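Local coordinates for protein tyrosyl-DNA phosphodiesterase 2 (PDB 4F1H) that belongs to the endonuclease/exonuclease/phosphatase family, with the DNase I-like fold, and is modelled here with a magnesium ion and bound DNA, at residues R96-A101 with R132-K137; S5-N10 with A225-E230; S106-Y111 with R211-A216. One frame throughout, in Å; residues are numbered along the deposited sequence. Where two conformers were deposited one is given.

Contact 1 of 3, residues R96-A101 with R132-K137; sequences RNLLIA and RVVLQK
L98 meets V134 and the aliphatic part of K137 where strand 97-105 passes beneath helix 124-140. The contact is apolar throughout. With CG of L98 anti to the backbone N (chi1 178°), the isobutyl group reaches out from the strand and divides its methyls between two successive turns of the helix. CD1 lies 4.2 Å from CG2 of V134. CD2 goes to the lysine one turn further along, 3.9 Å from CG and 4.2 Å from CB of K137. The L98 and K137 side chains cross at a slant; the lysine chain bends at chi2 (-69°) and then leads away from the strand, so its methylene base packs while its ammonium end is directed elsewhere.

Polar interactions just before L98 tie R96 and N97 to their surroundings. R96, which packs on a thymine base of the bound DNA, is hydrogen-bonded to Y68, H116 and S119, and the carbonyl of N97 accepts from S115 OG.

L98 also touches M113 on strand 108-114 and I87 on strand 80-88, and K137 reaches the same M113. The helix thus packs over strands 97-105 and 108-114, while strand 80-88 meets L98 from the other flank of its strand.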
loop_
_atom_site.group_PDB
_atom_site.type_symbol
_atom_site.label_atom_id
_atom_site.label_comp_id
_atom_site.label_asym_id
_atom_site.label_seq_id
_atom_site.Cartn_x
_atom_site.Cartn_y
_atom_site.Cartn_z
ATOM N N ARG B 96 10.685 -7.864 17.420
ATOM C CA ARG B 96 10.964 -8.088 16.010
ATOM C C ARG B 96 12.232 -7.345 15.579
ATOM O O ARG B 96 12.647 -6.319 16.189
ATOM C CB ARG B 96 9.761 -7.665 15.161
ATOM C CG ARG B 96 8.443 -8.293 15.677
ATOM C CD ARG B 96 8.542 -9.832 15.815
ATOM N NE ARG B 96 7.337 -10.419 16.432
ATOM C CZ ARG B 96 6.168 -10.581 15.803
ATOM N NH1 ARG B 96 6.025 -10.186 14.561
ATOM N NH2 ARG B 96 5.133 -11.109 16.446
ATOM N N ASN B 97 12.869 -7.879 14.539
ATOM C CA ASN B 97 14.104 -7.289 14.067
ATOM C C ASN B 97 14.344 -7.699 12.621
ATOM O O ASN B 97 13.512 -8.394 11.993
ATOM C CB ASN B 97 15.296 -7.655 14.979
ATOM C CG ASN B 97 15.485 -9.157 15.182
ATOM O OD1 ASN B 97 15.060 -10.009 14.341
ATOM N ND2 ASN B 97 16.099 -9.515 16.320
ATOM N N LEU B 98 15.466 -7.263 12.073
ATOM C CA LEU B 98 15.809 -7.632 10.697
ATOM C C LEU B 98 17.121 -8.398 10.738
ATOM O O LEU B 98 18.126 -7.853 11.157
ATOM C CB LEU B 98 15.936 -6.343 9.869
ATOM C CG LEU B 98 16.329 -6.494 8.415
ATOM C CD1 LEU B 98 15.341 -7.416 7.653
ATOM C CD2 LEU B 98 16.387 -5.124 7.748
ATOM N N LEU B 99 17.108 -9.670 10.322
ATOM C CA LEU B 99 18.314 -10.517 10.350
ATOM C C LEU B 99 18.869 -10.589 8.932
ATOM O O LEU B 99 18.134 -10.922 7.990
ATOM C CB LEU B 99 17.923 -11.917 10.855
ATOM C CG LEU B 99 18.951 -13.061 10.758
ATOM C CD1 LEU B 99 20.270 -12.768 11.526
ATOM C CD2 LEU B 99 18.277 -14.375 11.246
ATOM N N ILE B 100 20.150 -10.256 8.755
ATOM C CA ILE B 100 20.753 -10.151 7.425
ATOM C C ILE B 100 21.966 -11.061 7.417
ATOM O O ILE B 100 22.760 -11.021 8.344
ATOM C CB ILE B 100 21.223 -8.699 7.183
ATOM C CG1 ILE B 100 20.005 -7.764 7.090
ATOM C CG2 ILE B 100 22.092 -8.611 5.901
ATOM C CD1 ILE B 100 20.315 -6.284 7.201
ATOM N N ALA B 101 22.103 -11.903 6.386
ATOM C CA ALA B 101 23.326 -12.701 6.161
ATOM C C ALA B 101 23.821 -12.407 4.765
ATOM O O ALA B 101 23.063 -12.507 3.797
ATOM C CB ALA B 101 23.070 -14.209 6.324
ATOM N N ARG B 132 9.209 0.113 6.213
ATOM C CA ARG B 132 10.071 1.163 5.647
ATOM C C ARG B 132 11.552 0.879 5.880
ATOM O O ARG B 132 12.369 1.081 4.963
ATOM C CB ARG B 132 9.716 2.529 6.242
ATOM C CG ARG B 132 8.391 3.050 5.775
ATOM C CD ARG B 132 8.178 4.414 6.436
ATOM N NE ARG B 132 6.813 4.868 6.220
ATOM C CZ ARG B 132 6.406 5.469 5.109
ATOM N NH1 ARG B 132 7.274 5.698 4.122
ATOM N NH2 ARG B 132 5.137 5.849 4.988
ATOM N N VAL B 133 11.892 0.373 7.068
ATOM C CA VAL B 133 13.282 0.008 7.389
ATOM C C VAL B 133 13.759 -1.114 6.464
ATOM O O VAL B 133 14.878 -1.041 5.922
ATOM C CB VAL B 133 13.457 -0.381 8.868
ATOM C CG1 VAL B 133 14.853 -0.983 9.117
ATOM C CG2 VAL B 133 13.239 0.827 9.756
ATOM N N VAL B 134 12.901 -2.125 6.245
ATOM C CA VAL B 134 13.260 -3.223 5.328
ATOM C C VAL B 134 13.536 -2.741 3.916
ATOM O O VAL B 134 14.565 -3.082 3.329
ATOM C CB VAL B 134 12.179 -4.327 5.278
ATOM C CG1 VAL B 134 12.507 -5.375 4.197
ATOM C CG2 VAL B 134 12.052 -4.991 6.655
ATOM N N LEU B 135 12.627 -1.920 3.382
ATOM C CA LEU B 135 12.766 -1.496 1.992
ATOM C C LEU B 135 13.978 -0.579 1.827
ATOM O O LEU B 135 14.672 -0.643 0.795
ATOM C CB LEU B 135 11.468 -0.858 1.459
ATOM C CG LEU B 135 10.224 -1.754 1.496
ATOM C CD1 LEU B 135 8.996 -0.900 1.134
ATOM C CD2 LEU B 135 10.366 -2.958 0.529
ATOM N N GLN B 136 14.262 0.234 2.845
ATOM C CA GLN B 136 15.451 1.087 2.800
ATOM C C GLN B 136 16.726 0.253 2.774
ATOM O O GLN B 136 17.655 0.567 2.023
ATOM C CB GLN B 136 15.489 2.088 3.959
ATOM C CG GLN B 136 16.640 3.099 3.811
ATOM C CD GLN B 136 16.538 3.945 2.538
ATOM O OE1 GLN B 136 15.448 4.148 1.989
ATOM N NE2 GLN B 136 17.682 4.435 2.059
ATOM N N LYS B 137 16.759 -0.845 3.544
ATOM C CA LYS B 137 17.944 -1.693 3.556
ATOM C C LYS B 137 18.096 -2.446 2.235
ATOM O O LYS B 137 19.221 -2.671 1.778
ATOM C CB LYS B 137 17.910 -2.683 4.720
ATOM C CG LYS B 137 17.961 -2.026 6.081
ATOM C CD LYS B 137 19.319 -1.384 6.346
ATOM C CE LYS B 137 19.255 -0.572 7.641
ATOM N NZ LYS B 137 20.520 0.144 7.979
#

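Contact 2 of 3, residues S5-N10 with A225-E230; sequences SIISWN and ALIGME
I7 and W9 of strand 4-10 meet I227 and G228 at the end of strand 220-227, within one of the sheets of the DNase I-like α/β sandwich. Strand 243-249 lies between them and is antiparallel to both. The contact therefore spans a strand and is made by side chains over the sheet face, on the side covered by helix 19-33.

The aliphatic packing centres on CD1 of I227, which is 3.7 Å from CD1 of I7. The two isoleucines cross at about a right angle. I227 has CG1 between its backbone N and carbonyl carbon (chi1 57°), and its extended chi2 carries CD1 on between I7 and the indole. Y33 of helix 19-33 touches both isoleucines.

Aromatic packing adds the six-membered part of the W9 indole, which approaches at a slant. Its CZ3 lies 3.9 Å from CD1 of I227, while CH2 stands 3.7 Å from CA of G228. The glycine has a positive phi (90°) as the chain leaves the strand, and its bare CA comes close to the ring. Y29 makes an edge-to-face pair with W9 and also touches I227.

Polar groups fix the indole and the strand end. W9 NE1 donates to the carbonyl of H241, which would hold the ring against rotation. N10, next along the strand, packs on a phosphate of the bound DNA and bonds D152 through ND2; the W9 side chain itself lies about 10 Å from the magnesium ion. Beyond CH2, the next atom of the six-membered ring, CZ2, also stands 3.7 Å from CA of G228, and 3.9 Å from the carbonyl O of I227.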
loop_
_atom_site.group_PDB
_atom_site.type_symbol
_atom_site.label_atom_id
_atom_site.label_comp_id
_atom_site.label_asym_id
_atom_site.label_seq_id
_atom_site.Cartn_x
_atom_site.Cartn_y
_atom_site.Cartn_z
ATOM N N SER B 5 17.699 -21.668 -4.787
ATOM C CA SER B 5 16.357 -22.009 -4.263
ATOM C C SER B 5 16.250 -21.617 -2.812
ATOM O O SER B 5 17.230 -21.681 -2.064
ATOM C CB SER B 5 16.064 -23.505 -4.389
ATOM O OG SER B 5 16.994 -24.258 -3.652
ATOM N N ILE B 6 15.044 -21.242 -2.382
ATOM C CA ILE B 6 14.846 -20.844 -0.986
ATOM C C ILE B 6 13.543 -21.413 -0.469
ATOM O O ILE B 6 12.664 -21.757 -1.258
ATOM C CB ILE B 6 14.799 -19.296 -0.817
ATOM C CG1 ILE B 6 13.500 -18.724 -1.405
ATOM C CG2 ILE B 6 16.034 -18.635 -1.427
ATOM C CD1 ILE B 6 13.285 -17.246 -1.090
ATOM N N ILE B 7 13.424 -21.536 0.857
ATOM C CA ILE B 7 12.136 -21.800 1.485
ATOM C C ILE B 7 11.980 -20.709 2.527
ATOM O O ILE B 7 12.964 -20.359 3.154
ATOM C CB ILE B 7 12.081 -23.180 2.148
ATOM C CG1 ILE B 7 11.865 -24.243 1.045
ATOM C CG2 ILE B 7 10.966 -23.258 3.254
ATOM C CD1 ILE B 7 11.764 -25.671 1.566
ATOM N N SER B 8 10.781 -20.150 2.689
ATOM C CA SER B 8 10.526 -19.223 3.802
ATOM C C SER B 8 9.290 -19.751 4.517
ATOM O O SER B 8 8.287 -20.145 3.888
ATOM C CB SER B 8 10.230 -17.806 3.279
ATOM O OG SER B 8 10.002 -16.887 4.358
ATOM N N TRP B 9 9.335 -19.791 5.840
ATOM C CA TRP B 9 8.220 -20.411 6.585
ATOM C C TRP B 9 8.153 -19.905 8.015
ATOM O O TRP B 9 9.141 -19.976 8.762
ATOM C CB TRP B 9 8.404 -21.925 6.592
ATOM C CG TRP B 9 7.143 -22.747 6.670
ATOM C CD1 TRP B 9 5.916 -22.398 7.184
ATOM C CD2 TRP B 9 7.006 -24.084 6.164
ATOM N NE1 TRP B 9 5.024 -23.465 7.039
ATOM C CE2 TRP B 9 5.691 -24.510 6.453
ATOM C CE3 TRP B 9 7.893 -24.972 5.556
ATOM C CZ2 TRP B 9 5.199 -25.776 6.081
ATOM C CZ3 TRP B 9 7.405 -26.273 5.198
ATOM C CH2 TRP B 9 6.067 -26.637 5.472
ATOM N N ASN B 10 6.971 -19.432 8.425
ATOM C CA ASN B 10 6.728 -19.181 9.843
ATOM C C ASN B 10 6.271 -20.526 10.426
ATOM O O ASN B 10 5.209 -21.052 10.058
ATOM C CB ASN B 10 5.639 -18.083 9.982
ATOM C CG ASN B 10 5.244 -17.830 11.418
ATOM O OD1 ASN B 10 5.244 -18.746 12.239
ATOM N ND2 ASN B 10 4.866 -16.594 11.730
ATOM N N ALA B 225 6.079 -22.219 -5.284
ATOM C CA ALA B 225 5.002 -23.092 -4.827
ATOM C C ALA B 225 4.753 -22.896 -3.352
ATOM O O ALA B 225 5.696 -22.604 -2.595
ATOM C CB ALA B 225 5.382 -24.538 -5.085
ATOM N N LEU B 226 3.498 -23.086 -2.927
ATOM C CA LEU B 226 3.220 -23.116 -1.500
ATOM C C LEU B 226 3.266 -24.547 -1.022
ATOM O O LEU B 226 2.757 -25.455 -1.678
ATOM C CB LEU B 226 1.870 -22.494 -1.179
ATOM C CG LEU B 226 1.736 -21.057 -1.651
ATOM C CD1 LEU B 226 0.341 -20.492 -1.214
ATOM C CD2 LEU B 226 2.884 -20.175 -1.085
ATOM N N ILE B 227 3.910 -24.758 0.117
ATOM C CA ILE B 227 4.144 -26.110 0.650
ATOM C C ILE B 227 3.586 -26.236 2.067
ATOM O O ILE B 227 3.251 -25.232 2.710
ATOM C CB ILE B 227 5.638 -26.514 0.605
ATOM C CG1 ILE B 227 6.520 -25.506 1.381
ATOM C CG2 ILE B 227 6.125 -26.609 -0.844
ATOM C CD1 ILE B 227 8.056 -25.916 1.365
ATOM N N GLY B 228 3.483 -27.469 2.554
ATOM C CA GLY B 228 2.961 -27.735 3.885
ATOM C C GLY B 228 1.470 -27.944 3.934
ATOM O O GLY B 228 0.900 -27.981 5.020
ATOM N N MET B 229 0.832 -28.047 2.782
ATOM C CA MET B 229 -0.610 -28.092 2.740
ATOM C C MET B 229 -1.092 -29.540 2.696
ATOM O O MET B 229 -1.938 -29.892 1.864
ATOM C CB MET B 229 -1.085 -27.310 1.522
ATOM C CG MET B 229 -0.008 -27.147 0.390
ATOM S SD MET B 229 -0.046 -25.387 0.097
ATOM C CE MET B 229 -1.769 -25.312 -0.340
ATOM N N GLU B 230 -0.519 -30.367 3.576
ATOM C CA GLU B 230 -0.967 -31.729 3.799
ATOM C C GLU B 230 -0.798 -32.053 5.295
ATOM O O GLU B 230 0.222 -31.712 5.904
ATOM C CB GLU B 230 -0.089 -32.637 2.942
ATOM C CG GLU B 230 -0.469 -34.080 2.887
ATOM C CD GLU B 230 0.506 -34.846 2.018
ATOM O OE1 GLU B 230 1.385 -35.545 2.586
ATOM O OE2 GLU B 230 0.418 -34.703 0.775
#

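Contact 3 of 3, residues S106-Y111 with R211-A216; sequences SGQKLY and RSAKTA
The polar atoms of the Q108 carboxamide meet the methyls of A213 and A216, which lie obliquely to one side of the amide plane. OE1 lies 3.5 Å from CB of A216, and NE2 is 3.9 Å from CB of A213. These are van der Waals contacts; the polar link between the segments is a water. It approaches from the other side, donates to OE1 of Q108 at 2.8 Å and lies 3.1 Å from OG1 of T215, so the amide oxygen is bridged to the hydroxyl of the loop.

The other end of the carboxamide is held by its own strand. NE2 donates to the carbonyl O of K109 at 3.0 Å in a nearly straight bond (169°), with that oxygen close to the amide plane, which fixes the rotation of the group. The side chain is bent at chi2 (63°), folding the amide back toward the neighbouring residue's carbonyl. A weak bond from NE2 to the carbonyl of D144 adds a second acceptor.

In the DNase I-like fold, this is an outlying corner of the second sheet: strand 108-114 begins here, strand 202-211 ends here, and strand 145-150 lies between them. The loop leaving 202-211 makes a type I β turn from A213 to A216, which places both alanine methyls beside Q108.

Farther out, R211 NE donates to the carbonyl O of S212 at 2.9 Å, a bent bond (144°), and its guanidinium also bonds the carbonyls of A141, P142 and A145. D144, just before strand 145-150, forms a salt bridge with K109 NZ and touches T215.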
loop_
_atom_site.group_PDB
_atom_site.type_symbol
_atom_site.label_atom_id
_atom_site.label_comp_id
_atom_site.label_asym_id
_atom_site.label_seq_id
_atom_site.Cartn_x
_atom_site.Cartn_y
_atom_site.Cartn_z
ATOM N N SER B 106 28.261 -19.450 -5.680
ATOM C CA SER B 106 29.122 -19.600 -6.859
ATOM C C SER B 106 29.737 -18.250 -7.255
ATOM O O SER B 106 29.743 -17.874 -8.429
ATOM C CB SER B 106 28.338 -20.215 -8.023
ATOM O OG SER B 106 28.244 -21.621 -7.870
ATOM N N GLY B 107 30.220 -17.510 -6.257
ATOM C CA GLY B 107 30.891 -16.241 -6.500
ATOM C C GLY B 107 30.030 -14.989 -6.576
ATOM O O GLY B 107 30.567 -13.867 -6.537
ATOM N N GLN B 108 28.708 -15.157 -6.678
ATOM C CA GLN B 108 27.810 -14.005 -6.749
ATOM C C GLN B 108 27.394 -13.667 -5.328
ATOM O O GLN B 108 26.963 -14.558 -4.600
ATOM C CB GLN B 108 26.563 -14.348 -7.582
ATOM C CG GLN B 108 25.460 -13.304 -7.493
ATOM C CD GLN B 108 25.857 -11.945 -8.032
ATOM O OE1 GLN B 108 26.285 -11.829 -9.193
ATOM N NE2 GLN B 108 25.693 -10.896 -7.201
ATOM N N LYS B 109 27.543 -12.403 -4.930
ATOM C CA LYS B 109 27.183 -11.988 -3.582
ATOM C C LYS B 109 25.665 -11.981 -3.475
ATOM O O LYS B 109 24.992 -11.453 -4.363
ATOM C CB LYS B 109 27.728 -10.586 -3.298
ATOM C CG LYS B 109 27.585 -10.183 -1.852
ATOM C CD LYS B 109 28.026 -8.718 -1.614
ATOM C CE LYS B 109 29.542 -8.571 -1.549
ATOM N NZ LYS B 109 29.915 -7.121 -1.375
ATOM N N LEU B 110 25.134 -12.561 -2.387
ATOM C CA LEU B 110 23.698 -12.454 -2.080
ATOM C C LEU B 110 23.575 -11.727 -0.754
ATOM O O LEU B 110 24.394 -11.944 0.146
ATOM C CB LEU B 110 23.015 -13.819 -1.936
ATOM C CG LEU B 110 23.247 -14.857 -3.024
ATOM C CD1 LEU B 110 22.407 -16.091 -2.675
ATOM C CD2 LEU B 110 22.905 -14.293 -4.405
ATOM N N TYR B 111 22.538 -10.896 -0.610
ATOM C CA TYR B 111 22.328 -10.175 0.648
ATOM C C TYR B 111 20.971 -10.713 1.113
ATOM O O TYR B 111 19.945 -10.327 0.551
ATOM C CB TYR B 111 22.319 -8.678 0.330
ATOM C CG TYR B 111 22.239 -7.704 1.478
ATOM C CD1 TYR B 111 21.009 -7.231 1.916
ATOM C CD2 TYR B 111 23.397 -7.174 2.056
ATOM C CE1 TYR B 111 20.913 -6.284 2.955
ATOM C CE2 TYR B 111 23.318 -6.231 3.117
ATOM C CZ TYR B 111 22.078 -5.792 3.544
ATOM O OH TYR B 111 21.993 -4.855 4.580
ATOM N N ARG B 211 15.794 -7.865 -5.356
ATOM C CA ARG B 211 16.485 -6.791 -6.085
ATOM C C ARG B 211 17.719 -7.380 -6.775
ATOM O O ARG B 211 18.446 -8.202 -6.189
ATOM C CB ARG B 211 16.909 -5.667 -5.133
ATOM C CG ARG B 211 17.391 -4.410 -5.889
ATOM C CD ARG B 211 18.388 -3.644 -5.039
ATOM N NE ARG B 211 19.693 -4.282 -5.114
ATOM C CZ ARG B 211 20.771 -3.865 -4.461
ATOM N NH1 ARG B 211 21.916 -4.500 -4.621
ATOM N NH2 ARG B 211 20.696 -2.827 -3.644
ATOM N N SER B 212 17.945 -7.018 -8.048
ATOM C CA SER B 212 19.147 -7.503 -8.726
ATOM C C SER B 212 20.392 -6.761 -8.273
ATOM O O SER B 212 20.321 -5.738 -7.589
ATOM C CB SER B 212 19.019 -7.355 -10.248
ATOM O OG SER B 212 17.856 -7.995 -10.721
ATOM N N ALA B 213 21.542 -7.297 -8.674
ATOM C CA ALA B 213 22.829 -6.612 -8.508
ATOM C C ALA B 213 23.011 -5.821 -9.792
ATOM O O ALA B 213 22.672 -6.332 -10.867
ATOM C CB ALA B 213 23.953 -7.643 -8.411
ATOM N N LYS B 214 23.543 -4.599 -9.689
ATOM C CA LYS B 214 23.975 -3.823 -10.877
ATOM C C LYS B 214 25.133 -4.456 -11.656
ATOM O O LYS B 214 25.299 -4.199 -12.854
ATOM C CB LYS B 214 24.415 -2.421 -10.467
ATOM C CG LYS B 214 23.423 -1.661 -9.632
ATOM C CD LYS B 214 22.337 -1.052 -10.490
ATOM C CE LYS B 214 21.526 -0.049 -9.683
ATOM N NZ LYS B 214 20.472 0.644 -10.486
ATOM N N THR B 215 25.936 -5.267 -10.966
ATOM C CA THR B 215 27.169 -5.834 -11.525
ATOM C C THR B 215 26.957 -7.135 -12.306
ATOM O O THR B 215 27.913 -7.738 -12.804
ATOM C CB THR B 215 28.182 -6.100 -10.393
ATOM O OG1 THR B 215 27.637 -7.059 -9.465
ATOM C CG2 THR B 215 28.495 -4.799 -9.651
ATOM N N ALA B 216 25.702 -7.567 -12.406
ATOM C CA ALA B 216 25.371 -8.847 -13.028
ATOM C C ALA B 216 24.085 -8.678 -13.844
ATOM O O ALA B 216 23.369 -7.680 -13.671
ATOM C CB ALA B 216 25.199 -9.916 -11.950
HETATM O O HOH W 1 28.375 -10.027 -9.536
#

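Contacts 1 and 3 share the sheet that holds strands 97-105 and 108-114, with centres about 18 Å apart, and they touch: I100 CD1 packs 3.4 Å from Y111 OH across these strands. Their segments alternate along the chain, 96-101, 106-111, 132-137, then 211-216. Contact 2 belongs to the other sheet and pairs segments near the chain ends, enclosing the others in sequence. Its centre is about 21 Å from that of contact 1 and about 24 Å from that of contact 3. The segments of contacts 1 and 2 reach the bound DNA through R96 and N10, so both sheets contribute to its side of the fold; contact 3 lies about 22 Å away at its nearest atom.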